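Local coordinates for protein hyaluronidase (PDB 5DIY) that probably removes O-linked N-acetylglucosamine from proteins, as a bacterial O-GlcNAc hydrolase of glycoside hydrolase family 84, at residues P165-N170 with L174-I179. Numbering follows the deposited sequence.
Sequences PTFYCN and LEYLRI. With NAG (2-acetamido-2-deoxy-beta-D-glucopyranose), chain E.
Thr166 donates its backbone N-H to the phenol oxygen of Tyr176, the one hydrogen bond between the loop 165-170 and segment 174-179, which holds the N-cap Leu174 and the first turn of helix 175-183 (Thr166 N to Tyr176 OH 2.8 Å, 161° at the hydrogen). Tyrosine suits this place because its long ring carries a polar atom from the helix to the loop backbone: with CG anti to the backbone N (chi1 167°), the ring reaches Thr166, and its hydroxyl also bonds Gln141. A phenylalanine at Tyr176 would probably leave the buried N-H of Thr166 without this acceptor and Gln141 OE1 without the tyrosine hydroxyl.

Beside this bond Phe167 turns its edge to the face of Tyr176, the ring planes at 58°. Phe167 CD1 lies 3.7 Å from Tyr176 CG. Leucine suits position 174 because its branched end sets a methyl, Leu174 CD2, over a face of Phe167, a CH-pi contact 3.7 Å from the ring centroid. Proline offers a compact apolar ring, and Pro165 CB meets the Tyr176 edge at CE1 (3.6 Å).

On the sugar side, Tyr168 lays its ring against the acetamido methyl C8 of NAG. The contact folds the loop after strand 160-164 back on the start of helix 175-183, a beta-alpha connection of the TIM barrel; helix 137-153 packs on Tyr176, and strand 189-192 on Pro165 and Leu177.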
loop_
_atom_site.group_PDB
_atom_site.type_symbol
_atom_site.label_atom_id
_atom_site.label_comp_id
_atom_site.label_asym_id
_atom_site.label_seq_id
_atom_site.Cartn_x
_atom_site.Cartn_y
_atom_site.Cartn_z
ATOM N N PRO C 165 -17.584 -5.544 6.725
ATOM C CA PRO C 165 -18.724 -4.633 6.748
ATOM C C PRO C 165 -18.636 -3.553 5.675
ATOM O O PRO C 165 -17.562 -3.298 5.130
ATOM C CB PRO C 165 -18.665 -4.015 8.142
ATOM C CG PRO C 165 -17.272 -4.217 8.631
ATOM C CD PRO C 165 -16.660 -5.330 7.852
ATOM N N THR C 166 -19.777 -2.946 5.374
ATOM C CA THR C 166 -19.860 -1.829 4.428
ATOM C C THR C 166 -19.229 -0.565 5.014
ATOM O O THR C 166 -18.668 0.242 4.280
ATOM C CB THR C 166 -21.326 -1.601 4.006
ATOM O OG1 THR C 166 -21.834 -2.817 3.437
ATOM C CG2 THR C 166 -21.443 -0.488 2.992
ATOM N N PHE C 167 -19.306 -0.420 6.335
ATOM C CA PHE C 167 -18.553 0.594 7.070
ATOM C C PHE C 167 -17.435 -0.127 7.814
ATOM O O PHE C 167 -17.682 -0.765 8.844
ATOM C CB PHE C 167 -19.478 1.359 8.021
ATOM C CG PHE C 167 -20.517 2.187 7.303
ATOM C CD1 PHE C 167 -21.730 1.624 6.911
ATOM C CD2 PHE C 167 -20.269 3.523 6.987
ATOM C CE1 PHE C 167 -22.683 2.378 6.234
ATOM C CE2 PHE C 167 -21.217 4.283 6.307
ATOM C CZ PHE C 167 -22.427 3.709 5.932
ATOM N N TYR C 168 -16.217 -0.031 7.271
ATOM C CA TYR C 168 -15.060 -0.834 7.716
ATOM C C TYR C 168 -13.878 -0.035 8.283
ATOM O O TYR C 168 -12.837 -0.613 8.593
ATOM C CB TYR C 168 -14.573 -1.744 6.570
ATOM C CG TYR C 168 -14.218 -1.036 5.275
ATOM C CD1 TYR C 168 -12.982 -0.406 5.105
ATOM C CD2 TYR C 168 -15.114 -1.014 4.214
ATOM C CE1 TYR C 168 -12.662 0.237 3.909
ATOM C CE2 TYR C 168 -14.809 -0.379 3.022
ATOM C CZ TYR C 168 -13.583 0.241 2.867
ATOM O OH TYR C 168 -13.306 0.866 1.675
ATOM N N CYS C 169 -14.041 1.276 8.431
ATOM C CA CYS C 169 -13.001 2.138 8.972
ATOM C C CYS C 169 -13.610 3.376 9.604
ATOM O O CYS C 169 -14.813 3.607 9.495
ATOM C CB CYS C 169 -12.030 2.558 7.866
ATOM S SG CYS C 169 -12.751 3.540 6.528
ATOM N N ASN C 170 -12.756 4.157 10.261
ATOM C CA ASN C 170 -13.106 5.475 10.798
ATOM C C ASN C 170 -13.902 5.391 12.113
ATOM O O ASN C 170 -13.289 5.161 13.152
ATOM C CB ASN C 170 -13.752 6.368 9.708
ATOM C CG ASN C 170 -13.800 7.838 10.085
ATOM O OD1 ASN C 170 -13.216 8.273 11.075
ATOM N ND2 ASN C 170 -14.502 8.615 9.278
ATOM N N LEU C 174 -20.399 3.764 15.094
ATOM C CA LEU C 174 -21.485 3.974 14.139
ATOM C C LEU C 174 -22.622 2.987 14.407
ATOM O O LEU C 174 -22.374 1.840 14.791
ATOM C CB LEU C 174 -20.959 3.802 12.710
ATOM C CG LEU C 174 -21.824 4.301 11.553
ATOM C CD1 LEU C 174 -21.827 5.823 11.501
ATOM C CD2 LEU C 174 -21.318 3.723 10.241
ATOM N N GLU C 175 -23.859 3.443 14.216
ATOM C CA GLU C 175 -25.057 2.640 14.495
ATOM C C GLU C 175 -25.051 1.307 13.745
ATOM O O GLU C 175 -25.337 0.257 14.328
ATOM C CB GLU C 175 -26.322 3.438 14.148
ATOM C CG GLU C 175 -27.635 2.708 14.406
ATOM C CD GLU C 175 -28.850 3.577 14.132
ATOM O OE1 GLU C 175 -29.139 4.465 14.958
ATOM O OE2 GLU C 175 -29.520 3.368 13.096
ATOM N N TYR C 176 -24.741 1.368 12.451
ATOM C CA TYR C 176 -24.548 0.184 11.615
ATOM C C TYR C 176 -23.668 -0.886 12.309
ATOM O O TYR C 176 -24.040 -2.057 12.363
ATOM C CB TYR C 176 -23.955 0.611 10.255
ATOM C CG TYR C 176 -23.417 -0.517 9.407
ATOM C CD1 TYR C 176 -22.132 -1.017 9.626
ATOM C CD2 TYR C 176 -24.172 -1.073 8.373
ATOM C CE1 TYR C 176 -21.628 -2.051 8.862
ATOM C CE2 TYR C 176 -23.665 -2.107 7.595
ATOM C CZ TYR C 176 -22.392 -2.593 7.850
ATOM O OH TYR C 176 -21.865 -3.621 7.106
ATOM N N LEU C 177 -22.516 -0.470 12.832
ATOM C CA LEU C 177 -21.583 -1.380 13.518
ATOM C C LEU C 177 -22.159 -1.974 14.809
ATOM O O LEU C 177 -21.917 -3.147 15.119
ATOM C CB LEU C 177 -20.274 -0.663 13.845
ATOM C CG LEU C 177 -19.422 -0.250 12.645
ATOM C CD1 LEU C 177 -18.318 0.702 13.080
ATOM C CD2 LEU C 177 -18.849 -1.479 11.944
ATOM N N ARG C 178 -22.900 -1.157 15.559
ATOM C CA ARG C 178 -23.579 -1.613 16.783
ATOM C C ARG C 178 -24.690 -2.623 16.477
ATOM O O ARG C 178 -24.840 -3.614 17.194
ATOM C CB ARG C 178 -24.129 -0.421 17.577
ATOM C CG ARG C 178 -23.111 0.238 18.513
ATOM C CD ARG C 178 -23.237 1.763 18.560
ATOM N NE ARG C 178 -24.634 2.214 18.563
ATOM C CZ ARG C 178 -25.070 3.417 18.172
ATOM N NH1 ARG C 178 -24.237 4.368 17.742
ATOM N NH2 ARG C 178 -26.374 3.675 18.215
ATOM N N ILE C 179 -25.446 -2.386 15.406
ATOM C CA ILE C 179 -26.471 -3.331 14.952
ATOM C C ILE C 179 -25.818 -4.642 14.521
ATOM O O ILE C 179 -26.315 -5.721 14.837
ATOM C CB ILE C 179 -27.317 -2.768 13.780
ATOM C CG1 ILE C 179 -28.141 -1.553 14.229
ATOM C CG2 ILE C 179 -28.255 -3.837 13.217
ATOM C CD1 ILE C 179 -28.552 -0.641 13.087
HETATM C C1 NAG E . -10.587 -0.468 -0.175
HETATM C C2 NAG E . -10.832 -1.960 -0.477
HETATM C C3 NAG E . -9.576 -2.732 -0.892
HETATM C C4 NAG E . -8.547 -1.790 -1.495
HETATM C C5 NAG E . -8.133 -0.786 -0.432
HETATM C C6 NAG E . -7.096 0.230 -0.938
HETATM C C7 NAG E . -11.056 -2.721 1.867
HETATM C C8 NAG E . -11.946 -3.464 2.824
HETATM N N2 NAG E . -11.525 -2.622 0.623
HETATM O O3 NAG E . -9.944 -3.746 -1.834
HETATM O O4 NAG E . -7.387 -2.519 -1.898
HETATM O O5 NAG E . -9.243 -0.110 0.166
HETATM O O6 NAG E . -7.531 0.895 -2.127
HETATM O O7 NAG E . -9.988 -2.240 2.222
#